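Local structure of probable quinone reductase Qor (NADPH:quinone reductase) (Zeta-crystallin homolog protein) (Mycobacterium tuberculosis, 4RVU) at residues V224-F229 and A247-V252; T241-G246 and Y267-S272; C68-A73 and G88-S93. The protein binds NADPH and probably passes its electrons to quinones, as a zeta-crystallin-like quinone reductase. All blocks are in the same frame, centred on the assembly; numbering follows the deposited sequence.

Along the chain, contact 3 closes before the others open, whereas contacts 1 and 2 interlock, their segments alternating in sequence. Contact 3 lies in the GroES-like domain, its centre about 35 Å from that of contact 1 and 32 Å from that of contact 2. Contacts 1 and 2, with centres about 12 Å apart, share the nucleotide-binding domain: contact 2 joins neighbouring strands of the parallel sheet, and contact 1 joins loops that follow strands 217-222 and 240-244. They pack through V252 on L244 and F229 on L242 and L268. Both touch NADPH, so they belong to the coenzyme site, whereas contact 3 is structural pairing in the other domain, away from it.

Contact 1. Residues V224-F229 and A247-V252; sequences VGATTF and AASGPV. With NDP (NADPH dihydro-nicotinamide-adenine-dinucleotide phosphate), chain E.
Two loops meet without regular pairing, the CA atoms of G225 and A247 lying 4.2 Å apart, and A247 to G250 fold into a type I beta turn. The turn delivers S249, whose hydroxyl makes two of the four hydrogen bonds between the loops. With chi1 at 75°, OG sits between its own backbone N and carbonyl carbon and so enters the bend of 224-229. There S249 OG donates to V224 O at 2.7 Å, from above the carbonyl plane, and accepts the amide of T227, T227 N to S249 OG being 3.0 Å. The same V224 O also takes S249 N at 2.9 Å, in plane on a lone pair, so one carbonyl is gripped twice by one residue. A226 N closes the set on G250 O. A small hydroxyl that both gives and receives suits this spot. G225 adopts backbone angles open to glycine, and a CB there would run into G250 O and A247 CA. V252 CG2 rests 3.5 Å from G225 CA, while V252 CG1 stands over one face of the F229 ring in a CH-pi contact, 3.8 Å from the centroid. The F229 and V252 side chains cross at about a right angle. On the coenzyme side, S249 CA comes within 3.4 Å of NADPH N6A and V224 CG1 within 3.9 Å of C8A. D222 accepts the V224 and G225 amides and the T228 hydroxyl, bracing loop 224-229. Loops beyond the carboxyl ends of parallel strands, joined beside the adenine, are characteristic of the Rossmann-type nucleotide site.

Contact 2. Residues T241-G246 and Y267-S272; sequences TLALFG and YLTRPS. With NDP (NADPH dihydro-nicotinamide-adenine-dinucleotide phosphate), chain E.
L242 and L268 lie side by side on one face of a parallel strand pair, with L268 CD1 4.0 Å from L242 CB; F229 packs against both, which suits branched aliphatic side chains. T241, A243, Y267 and T269 occupy the other face. There T241 and Y267 cross obliquely, and T269 CG2 lies 4.1 Å from A243 CB, a small residue beside helix 120-140. The strands run 14° apart, held by L242 N to Y267 O, T269 N to L242 O and L244 N to T269 O, all nearly along the C=O axes. With helix 258-262 they form a beta-alpha-beta unit at the edge, within this chain, of the Rossmann-type parallel sheet, which an antiparallel ladder carries on into the second subunit, where V266 O accepts from T269 OG1 and V140 O from Y267 OH. R270 reaches along 244-246 toward the coenzyme: bent at chi2 (-58°), it passes CG 3.1 Å from L244 O and lays one guanidinium face over F245 O and G246 N. R270 NH1 donates to P271 O at 2.9 Å, while a water in the guanidinium plane accepts from NE. NADPH's carboxamide N7N donates to P271 O at 3.0 Å and, less securely placed, to F245 O. P271 O serves R270 and the carboxamide together; the guanidinium may polarise it, and, probably with F245 O, it would help fix the amide's rotation.

Contact 3. Residues C68-A73 and G88-S93; sequences CGTVEA and GDRVVS
An antiparallel strand pair of the GroES-like domain, strands 67-74 and 90-93, forms this contact within the curled mixed sheet. The axes of the short strand segments come within 4.6 Å, their directions 122° apart, well short of antiparallel, so the pair is strongly twisted. G69 and V91 make the hydrogen-bonded pair: V91 N reaches G69 O at 2.8 Å, the return bond from G69 N to V91 O is longer, and both run nearly along the C=O axes. C68 with V92 and T70 with R90 are the flanking non-hydrogen-bonded pairs, where the CA atoms of C68 and T70 add CA-H...O contacts to V91 O and D89 O. Just before strand 90-93, the bonding continues through V71 N to D89 O and G88 N to V71 O, the latter in the carbonyl plane on a lone pair. G88 has positive phi (99°), a backbone shape that glycine takes readily.

The valines V71 and V91 cross at about a right angle, touching by their CG2 methyls at 3.7 Å. V91 holds CG2 between its backbone N and carbonyl carbon, so that this methyl also rests 3.6 Å from G69 O; the glycine presents no side chain on that face. On the face of C68, T70, R90 and V92, C68 CB meets V92 CG2 at 4.0 Å, and helix 120-140 packs on both residues. T70 CG2 lies 4.1 Å from R90 CG, the two side chains crossing obliquely. R90, bent at chi3 (72°), carries its guanidinium on to V118 O and S120 OG, while D89 OD2 accepts from S86 N. Main-chain bonds therefore set the register, the V71 and V91 methyls pack on one face and C68 with V92 on the other, and the charged ends of D89 and R90 tie these strands to adjoining loops and to the start of helix 120-140.

Contact 1. Residues V224-F229 and A247-V252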
loop_
_atom_site.group_PDB
_atom_site.type_symbol
_atom_site.label_atom_id
_atom_site.label_comp_id
_atom_site.label_asym_id
_atom_site.label_seq_id
_atom_site.Cartn_x
_atom_site.Cartn_y
_atom_site.Cartn_z
ATOM N N VAL A 224 12.723 -10.230 3.934
ATOM C CA VAL A 224 14.132 -10.348 3.569
ATOM C C VAL A 224 14.692 -9.016 3.057
ATOM O O VAL A 224 15.844 -8.663 3.331
ATOM C CB VAL A 224 14.308 -11.463 2.525
ATOM C CG1 VAL A 224 15.727 -11.472 1.969
ATOM C CG2 VAL A 224 13.957 -12.819 3.146
ATOM N N GLY A 225 13.877 -8.266 2.323
ATOM C CA GLY A 225 14.269 -6.916 1.958
ATOM C C GLY A 225 15.159 -6.806 0.735
ATOM O O GLY A 225 14.739 -7.133 -0.372
ATOM N N ALA A 226 16.387 -6.334 0.932
ATOM C CA ALA A 226 17.247 -5.924 -0.190
ATOM C C ALA A 226 17.378 -6.932 -1.334
ATOM O O ALA A 226 17.258 -6.564 -2.501
ATOM C CB ALA A 226 18.622 -5.504 0.318
ATOM N N THR A 227 17.610 -8.201 -1.013
ATOM C CA THR A 227 17.885 -9.211 -2.046
ATOM C C THR A 227 16.651 -9.820 -2.724
ATOM O O THR A 227 16.770 -10.556 -3.708
ATOM C CB THR A 227 18.767 -10.354 -1.498
ATOM O OG1 THR A 227 18.069 -11.026 -0.443
ATOM C CG2 THR A 227 20.068 -9.804 -0.961
ATOM N N THR A 228 15.468 -9.495 -2.218
ATOM C CA THR A 228 14.260 -10.114 -2.732
ATOM C C THR A 228 13.215 -9.108 -3.216
ATOM O O THR A 228 12.282 -9.499 -3.908
ATOM C CB THR A 228 13.605 -11.001 -1.672
ATOM O OG1 THR A 228 13.424 -10.241 -0.470
ATOM C CG2 THR A 228 14.480 -12.225 -1.373
ATOM N N PHE A 229 13.353 -7.840 -2.832
ATOM C CA PHE A 229 12.304 -6.849 -3.106
ATOM C C PHE A 229 11.918 -6.752 -4.588
ATOM O O PHE A 229 10.728 -6.813 -4.931
ATOM C CB PHE A 229 12.667 -5.459 -2.572
ATOM C CG PHE A 229 11.552 -4.465 -2.721
ATOM C CD1 PHE A 229 11.450 -3.688 -3.869
ATOM C CD2 PHE A 229 10.581 -4.337 -1.737
ATOM C CE1 PHE A 229 10.419 -2.785 -4.027
ATOM C CE2 PHE A 229 9.535 -3.428 -1.888
ATOM C CZ PHE A 229 9.460 -2.650 -3.043
ATOM N N ALA A 247 13.819 -6.805 6.825
ATOM C CA ALA A 247 14.982 -6.449 6.021
ATOM C C ALA A 247 16.199 -7.282 6.411
ATOM O O ALA A 247 17.288 -6.742 6.586
ATOM C CB ALA A 247 15.292 -4.970 6.195
ATOM N N ALA A 248 16.010 -8.588 6.558
ATOM C CA ALA A 248 17.082 -9.476 7.014
ATOM C C ALA A 248 18.352 -9.410 6.154
ATOM O O ALA A 248 19.468 -9.477 6.674
ATOM C CB ALA A 248 16.574 -10.907 7.099
ATOM N N SER A 249 18.179 -9.294 4.842
ATOM C CA SER A 249 19.320 -9.217 3.926
ATOM C C SER A 249 19.868 -7.800 3.799
ATOM O O SER A 249 20.875 -7.577 3.120
ATOM C CB SER A 249 18.942 -9.729 2.535
ATOM O OG SER A 249 18.149 -8.776 1.846
ATOM N N GLY A 250 19.212 -6.841 4.451
ATOM C CA GLY A 250 19.596 -5.446 4.310
ATOM C C GLY A 250 18.421 -4.597 3.870
ATOM O O GLY A 250 17.419 -5.122 3.385
ATOM N N PRO A 251 18.541 -3.275 4.027
ATOM C CA PRO A 251 17.429 -2.359 3.739
ATOM C C PRO A 251 17.092 -2.275 2.249
ATOM O O PRO A 251 17.983 -2.384 1.403
ATOM C CB PRO A 251 17.956 -1.014 4.244
ATOM C CG PRO A 251 19.455 -1.114 4.067
ATOM C CD PRO A 251 19.775 -2.556 4.401
ATOM N N VAL A 252 15.807 -2.096 1.944
ATOM C CA VAL A 252 15.340 -1.891 0.576
ATOM C C VAL A 252 15.589 -0.443 0.144
ATOM O O VAL A 252 15.158 0.493 0.827
ATOM C CB VAL A 252 13.832 -2.208 0.446
ATOM C CG1 VAL A 252 13.344 -1.911 -0.957
ATOM C CG2 VAL A 252 13.564 -3.665 0.806
HETATM P PA NDP E . 14.019 -15.487 10.663
HETATM O O1A NDP E . 13.922 -16.622 11.643
HETATM O O2A NDP E . 13.121 -15.469 9.460
HETATM O O5B NDP E . 15.544 -15.365 10.169
HETATM C C5B NDP E . 15.869 -14.570 9.034
HETATM C C4B NDP E . 15.864 -15.474 7.813
HETATM O O4B NDP E . 15.891 -14.713 6.605
HETATM C C3B NDP E . 17.099 -16.356 7.770
HETATM O O3B NDP E . 16.902 -17.578 8.482
HETATM C C2B NDP E . 17.308 -16.591 6.288
HETATM O O2B NDP E . 16.730 -17.826 5.887
HETATM C C1B NDP E . 16.603 -15.433 5.598
HETATM N N9A NDP E . 17.648 -14.590 4.974
HETATM C C8A NDP E . 17.765 -14.324 3.663
HETATM N N7A NDP E . 18.841 -13.539 3.420
HETATM C C5A NDP E . 19.441 -13.299 4.597
HETATM C C6A NDP E . 20.630 -12.545 5.055
HETATM N N6A NDP E . 21.406 -11.876 4.175
HETATM N N1A NDP E . 20.910 -12.551 6.375
HETATM C C2A NDP E . 20.141 -13.216 7.255
HETATM N N3A NDP E . 19.051 -13.920 6.911
HETATM C C4A NDP E . 18.654 -13.999 5.620
HETATM O O3 NDP E . 13.839 -14.115 11.473
HETATM P PN NDP E . 12.473 -13.753 12.233
HETATM O O1N NDP E . 11.486 -14.868 12.015
HETATM O O2N NDP E . 12.832 -13.307 13.626
HETATM O O5D NDP E . 11.961 -12.467 11.419
HETATM C C5D NDP E . 11.689 -12.556 10.023
HETATM C C4D NDP E . 11.759 -11.172 9.397
HETATM O O4D NDP E . 10.593 -10.426 9.740
HETATM C C3D NDP E . 12.941 -10.388 9.931
HETATM O O3D NDP E . 13.485 -9.622 8.858
HETATM C C2D NDP E . 12.350 -9.453 10.963
HETATM O O2D NDP E . 13.098 -8.237 11.017
HETATM C C1D NDP E . 10.944 -9.227 10.432
HETATM N N1N NDP E . 9.939 -8.974 11.465
HETATM C C2N NDP E . 9.132 -7.922 11.316
HETATM C C3N NDP E . 8.141 -7.617 12.236
HETATM C C7N NDP E . 7.275 -6.414 12.008
HETATM O O7N NDP E . 6.362 -6.184 12.780
HETATM N N7N NDP E . 7.526 -5.635 10.958
HETATM C C4N NDP E . 7.922 -8.481 13.456
HETATM C C5N NDP E . 8.856 -9.599 13.494
HETATM C C6N NDP E . 9.814 -9.803 12.506
HETATM P P2B NDP E . 17.092 -18.477 4.461
HETATM O O1X NDP E . 17.844 -17.394 3.742
HETATM O O2X NDP E . 17.925 -19.679 4.803
HETATM O O3X NDP E . 15.759 -18.822 3.863
#

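Contact 2. Residues T241-G246 and Y267-S272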
loop_
_atom_site.group_PDB
_atom_site.type_symbol
_atom_site.label_atom_id
_atom_site.label_comp_id
_atom_site.label_asym_id
_atom_site.label_seq_id
_atom_site.Cartn_x
_atom_site.Cartn_y
_atom_site.Cartn_z
ATOM N N THR A 241 -0.810 -7.036 -3.108
ATOM C CA THR A 241 -0.207 -6.299 -1.993
ATOM C C THR A 241 1.187 -6.816 -1.684
ATOM O O THR A 241 1.362 -8.004 -1.421
ATOM C CB THR A 241 -1.062 -6.418 -0.717
ATOM O OG1 THR A 241 -2.315 -5.744 -0.903
ATOM C CG2 THR A 241 -0.332 -5.809 0.484
ATOM N N LEU A 242 2.173 -5.928 -1.728
ATOM C CA LEU A 242 3.516 -6.261 -1.276
ATOM C C LEU A 242 3.637 -5.815 0.176
ATOM O O LEU A 242 3.696 -4.619 0.468
ATOM C CB LEU A 242 4.572 -5.553 -2.130
ATOM C CG LEU A 242 5.916 -6.268 -2.302
ATOM C CD1 LEU A 242 6.851 -5.492 -3.213
ATOM C CD2 LEU A 242 6.600 -6.534 -0.963
ATOM N N ALA A 243 3.653 -6.775 1.094
ATOM C CA ALA A 243 3.886 -6.454 2.494
ATOM C C ALA A 243 5.360 -6.673 2.782
ATOM O O ALA A 243 5.807 -7.812 2.992
ATOM C CB ALA A 243 3.015 -7.301 3.402
ATOM N N LEU A 244 6.115 -5.580 2.761
ATOM C CA LEU A 244 7.535 -5.611 3.122
ATOM C C LEU A 244 7.632 -5.416 4.629
ATOM O O LEU A 244 7.534 -4.288 5.119
ATOM C CB LEU A 244 8.280 -4.488 2.392
ATOM C CG LEU A 244 9.751 -4.269 2.757
ATOM C CD1 LEU A 244 10.586 -5.497 2.394
ATOM C CD2 LEU A 244 10.284 -3.039 2.055
ATOM N N PHE A 245 7.805 -6.507 5.373
ATOM C CA PHE A 245 7.756 -6.425 6.832
ATOM C C PHE A 245 9.114 -6.646 7.509
ATOM O O PHE A 245 9.214 -6.618 8.734
ATOM C CB PHE A 245 6.698 -7.387 7.395
ATOM C CG PHE A 245 7.074 -8.849 7.285
ATOM C CD1 PHE A 245 6.871 -9.546 6.103
ATOM C CD2 PHE A 245 7.620 -9.517 8.369
ATOM C CE1 PHE A 245 7.219 -10.893 5.997
ATOM C CE2 PHE A 245 7.966 -10.856 8.277
ATOM C CZ PHE A 245 7.757 -11.554 7.099
ATOM N N GLY A 246 10.164 -6.852 6.721
ATOM C CA GLY A 246 11.473 -7.108 7.301
ATOM C C GLY A 246 12.583 -6.743 6.340
ATOM O O GLY A 246 12.326 -6.420 5.178
ATOM N N TYR A 267 -0.169 -2.412 -4.265
ATOM C CA TYR A 267 0.006 -1.694 -3.012
ATOM C C TYR A 267 1.334 -2.094 -2.424
ATOM O O TYR A 267 1.699 -3.282 -2.462
ATOM C CB TYR A 267 -1.045 -2.126 -1.997
ATOM C CG TYR A 267 -2.473 -1.845 -2.365
ATOM C CD1 TYR A 267 -3.183 -2.720 -3.172
ATOM C CD2 TYR A 267 -3.128 -0.720 -1.874
ATOM C CE1 TYR A 267 -4.500 -2.477 -3.497
ATOM C CE2 TYR A 267 -4.449 -0.465 -2.201
ATOM C CZ TYR A 267 -5.127 -1.358 -3.002
ATOM O OH TYR A 267 -6.447 -1.127 -3.322
ATOM N N LEU A 268 2.038 -1.117 -1.857
ATOM C CA LEU A 268 3.231 -1.388 -1.056
ATOM C C LEU A 268 2.962 -0.944 0.377
ATOM O O LEU A 268 2.482 0.166 0.623
ATOM C CB LEU A 268 4.457 -0.659 -1.631
ATOM C CG LEU A 268 5.771 -0.754 -0.851
ATOM C CD1 LEU A 268 6.310 -2.199 -0.824
ATOM C CD2 LEU A 268 6.808 0.198 -1.415
ATOM N N THR A 269 3.251 -1.807 1.344
ATOM C CA THR A 269 3.113 -1.374 2.723
ATOM C C THR A 269 4.289 -1.897 3.525
ATOM O O THR A 269 4.792 -2.982 3.245
ATOM C CB THR A 269 1.777 -1.842 3.331
ATOM O OG1 THR A 269 1.687 -1.385 4.691
ATOM C CG2 THR A 269 1.692 -3.374 3.309
ATOM N N ARG A 270 4.736 -1.121 4.509
ATOM C CA ARG A 270 5.844 -1.549 5.370
ATOM C C ARG A 270 5.366 -1.484 6.814
ATOM O O ARG A 270 5.568 -0.474 7.494
ATOM C CB ARG A 270 7.070 -0.646 5.185
ATOM C CG ARG A 270 8.431 -1.313 5.533
ATOM C CD ARG A 270 8.499 -1.832 6.978
ATOM N NE ARG A 270 9.760 -2.502 7.295
ATOM C CZ ARG A 270 10.018 -3.109 8.454
ATOM N NH1 ARG A 270 9.103 -3.152 9.412
ATOM N NH2 ARG A 270 11.195 -3.685 8.656
ATOM N N PRO A 271 4.743 -2.573 7.297
ATOM C CA PRO A 271 4.131 -2.512 8.624
ATOM C C PRO A 271 5.110 -2.795 9.762
ATOM O O PRO A 271 6.181 -3.397 9.567
ATOM C CB PRO A 271 3.083 -3.628 8.568
ATOM C CG PRO A 271 3.695 -4.652 7.634
ATOM C CD PRO A 271 4.411 -3.820 6.582
ATOM N N SER A 272 4.720 -2.334 10.946
ATOM C CA SER A 272 5.405 -2.636 12.196
ATOM C C SER A 272 4.365 -3.132 13.197
ATOM O O SER A 272 3.248 -2.611 13.242
ATOM C CB SER A 272 6.100 -1.379 12.721
ATOM O OG SER A 272 6.159 -1.363 14.131
HETATM P PA NDP E . 14.019 -15.487 10.663
HETATM O O1A NDP E . 13.922 -16.622 11.643
HETATM O O2A NDP E . 13.121 -15.469 9.460
HETATM O O5B NDP E . 15.544 -15.365 10.169
HETATM C C5B NDP E . 15.869 -14.570 9.034
HETATM C C4B NDP E . 15.864 -15.474 7.813
HETATM O O4B NDP E . 15.891 -14.713 6.605
HETATM C C3B NDP E . 17.099 -16.356 7.770
HETATM O O3B NDP E . 16.902 -17.578 8.482
HETATM C C2B NDP E . 17.308 -16.591 6.288
HETATM O O2B NDP E . 16.730 -17.826 5.887
HETATM C C1B NDP E . 16.603 -15.433 5.598
HETATM N N9A NDP E . 17.648 -14.590 4.974
HETATM C C8A NDP E . 17.765 -14.324 3.663
HETATM N N7A NDP E . 18.841 -13.539 3.420
HETATM C C5A NDP E . 19.441 -13.299 4.597
HETATM C C6A NDP E . 20.630 -12.545 5.055
HETATM N N6A NDP E . 21.406 -11.876 4.175
HETATM N N1A NDP E . 20.910 -12.551 6.375
HETATM C C2A NDP E . 20.141 -13.216 7.255
HETATM N N3A NDP E . 19.051 -13.920 6.911
HETATM C C4A NDP E . 18.654 -13.999 5.620
HETATM O O3 NDP E . 13.839 -14.115 11.473
HETATM P PN NDP E . 12.473 -13.753 12.233
HETATM O O1N NDP E . 11.486 -14.868 12.015
HETATM O O2N NDP E . 12.832 -13.307 13.626
HETATM O O5D NDP E . 11.961 -12.467 11.419
HETATM C C5D NDP E . 11.689 -12.556 10.023
HETATM C C4D NDP E . 11.759 -11.172 9.397
HETATM O O4D NDP E . 10.593 -10.426 9.740
HETATM C C3D NDP E . 12.941 -10.388 9.931
HETATM O O3D NDP E . 13.485 -9.622 8.858
HETATM C C2D NDP E . 12.350 -9.453 10.963
HETATM O O2D NDP E . 13.098 -8.237 11.017
HETATM C C1D NDP E . 10.944 -9.227 10.432
HETATM N N1N NDP E . 9.939 -8.974 11.465
HETATM C C2N NDP E . 9.132 -7.922 11.316
HETATM C C3N NDP E . 8.141 -7.617 12.236
HETATM C C7N NDP E . 7.275 -6.414 12.008
HETATM O O7N NDP E . 6.362 -6.184 12.780
HETATM N N7N NDP E . 7.526 -5.635 10.958
HETATM C C4N NDP E . 7.922 -8.481 13.456
HETATM C C5N NDP E . 8.856 -9.599 13.494
HETATM C C6N NDP E . 9.814 -9.803 12.506
HETATM P P2B NDP E . 17.092 -18.477 4.461
HETATM O O1X NDP E . 17.844 -17.394 3.742
HETATM O O2X NDP E . 17.925 -19.679 4.803
HETATM O O3X NDP E . 15.759 -18.822 3.863
HETATM O O HOH W 1 11.972 -3.339 5.425
#

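Contact 3. Residues C68-A73 and G88-S93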
loop_
_atom_site.group_PDB
_atom_site.type_symbol
_atom_site.label_atom_id
_atom_site.label_comp_id
_atom_site.label_asym_id
_atom_site.label_seq_id
_atom_site.Cartn_x
_atom_site.Cartn_y
_atom_site.Cartn_z
ATOM N N CYS A 68 8.750 -15.210 27.992
ATOM C CA CYS A 68 7.705 -15.941 28.692
ATOM C C CYS A 68 8.248 -16.301 30.066
ATOM O O CYS A 68 9.393 -16.745 30.189
ATOM C CB CYS A 68 7.333 -17.216 27.935
ATOM S SG CYS A 68 6.174 -18.263 28.849
ATOM N N GLY A 69 7.448 -16.083 31.106
ATOM C CA GLY A 69 7.846 -16.495 32.444
ATOM C C GLY A 69 6.738 -16.254 33.444
ATOM O O GLY A 69 5.586 -16.074 33.058
ATOM N N THR A 70 7.075 -16.244 34.733
ATOM C CA THR A 70 6.049 -16.098 35.755
ATOM C C THR A 70 6.017 -14.683 36.304
ATOM O O THR A 70 7.055 -14.026 36.413
ATOM C CB THR A 70 6.239 -17.115 36.912
ATOM O OG1 THR A 70 7.601 -17.080 37.352
ATOM C CG2 THR A 70 5.898 -18.516 36.437
ATOM N N VAL A 71 4.818 -14.212 36.632
ATOM C CA VAL A 71 4.674 -12.879 37.205
ATOM C C VAL A 71 5.203 -12.892 38.634
ATOM O O VAL A 71 4.620 -13.534 39.518
ATOM C CB VAL A 71 3.220 -12.397 37.172
ATOM C CG1 VAL A 71 3.104 -11.021 37.823
ATOM C CG2 VAL A 71 2.719 -12.337 35.729
ATOM N N GLU A 72 6.322 -12.203 38.841
ATOM C CA GLU A 72 6.980 -12.135 40.144
ATOM C C GLU A 72 6.368 -11.007 40.978
ATOM O O GLU A 72 6.295 -11.088 42.209
ATOM C CB GLU A 72 8.479 -11.883 39.938
ATOM C CG GLU A 72 9.306 -11.835 41.215
ATOM C CD GLU A 72 9.866 -13.190 41.605
ATOM O OE1 GLU A 72 9.514 -14.191 40.946
ATOM O OE2 GLU A 72 10.654 -13.249 42.576
ATOM N N ALA A 73 5.931 -9.952 40.295
ATOM C CA ALA A 73 5.327 -8.796 40.950
ATOM C C ALA A 73 4.518 -7.979 39.952
ATOM O O ALA A 73 4.788 -7.999 38.749
ATOM C CB ALA A 73 6.397 -7.920 41.598
ATOM N N GLY A 88 2.307 -14.977 40.027
ATOM C CA GLY A 88 2.278 -16.422 39.878
ATOM C C GLY A 88 1.850 -16.901 38.499
ATOM O O GLY A 88 2.157 -18.041 38.115
ATOM N N ASP A 89 1.128 -16.058 37.760
ATOM C CA ASP A 89 0.663 -16.441 36.423
ATOM C C ASP A 89 1.829 -16.615 35.450
ATOM O O ASP A 89 2.803 -15.851 35.503
ATOM C CB ASP A 89 -0.314 -15.400 35.848
ATOM C CG ASP A 89 -1.697 -15.462 36.478
ATOM O OD1 ASP A 89 -1.994 -16.433 37.199
ATOM O OD2 ASP A 89 -2.502 -14.535 36.231
ATOM N N ARG A 90 1.717 -17.612 34.568
ATOM C CA ARG A 90 2.649 -17.789 33.455
ATOM C C ARG A 90 2.170 -16.878 32.338
ATOM O O ARG A 90 1.003 -16.950 31.931
ATOM C CB ARG A 90 2.641 -19.231 32.942
ATOM C CG ARG A 90 3.294 -20.249 33.852
ATOM C CD ARG A 90 3.025 -21.671 33.329
ATOM N NE ARG A 90 3.788 -21.927 32.124
ATOM C CZ ARG A 90 3.292 -22.408 30.987
ATOM N NH1 ARG A 90 2.004 -22.733 30.875
ATOM N NH2 ARG A 90 4.101 -22.572 29.957
ATOM N N VAL A 91 3.056 -16.018 31.851
ATOM C CA VAL A 91 2.642 -14.998 30.889
ATOM C C VAL A 91 3.675 -14.840 29.790
ATOM O O VAL A 91 4.807 -15.302 29.922
ATOM C CB VAL A 91 2.400 -13.634 31.563
ATOM C CG1 VAL A 91 1.220 -13.699 32.535
ATOM C CG2 VAL A 91 3.669 -13.128 32.248
ATOM N N VAL A 92 3.291 -14.190 28.702
ATOM C CA VAL A 92 4.220 -13.970 27.612
ATOM C C VAL A 92 3.944 -12.600 27.000
ATOM O O VAL A 92 2.795 -12.172 26.909
ATOM C CB VAL A 92 4.152 -15.119 26.568
ATOM C CG1 VAL A 92 2.751 -15.253 25.974
ATOM C CG2 VAL A 92 5.201 -14.930 25.470
ATOM N N SER A 93 5.009 -11.900 26.628
ATOM C CA SER A 93 4.878 -10.577 26.019
ATOM C C SER A 93 5.902 -10.438 24.923
ATOM O O SER A 93 6.968 -11.063 24.967
ATOM C CB SER A 93 5.087 -9.477 27.061
ATOM O OG SER A 93 4.849 -8.181 26.509
#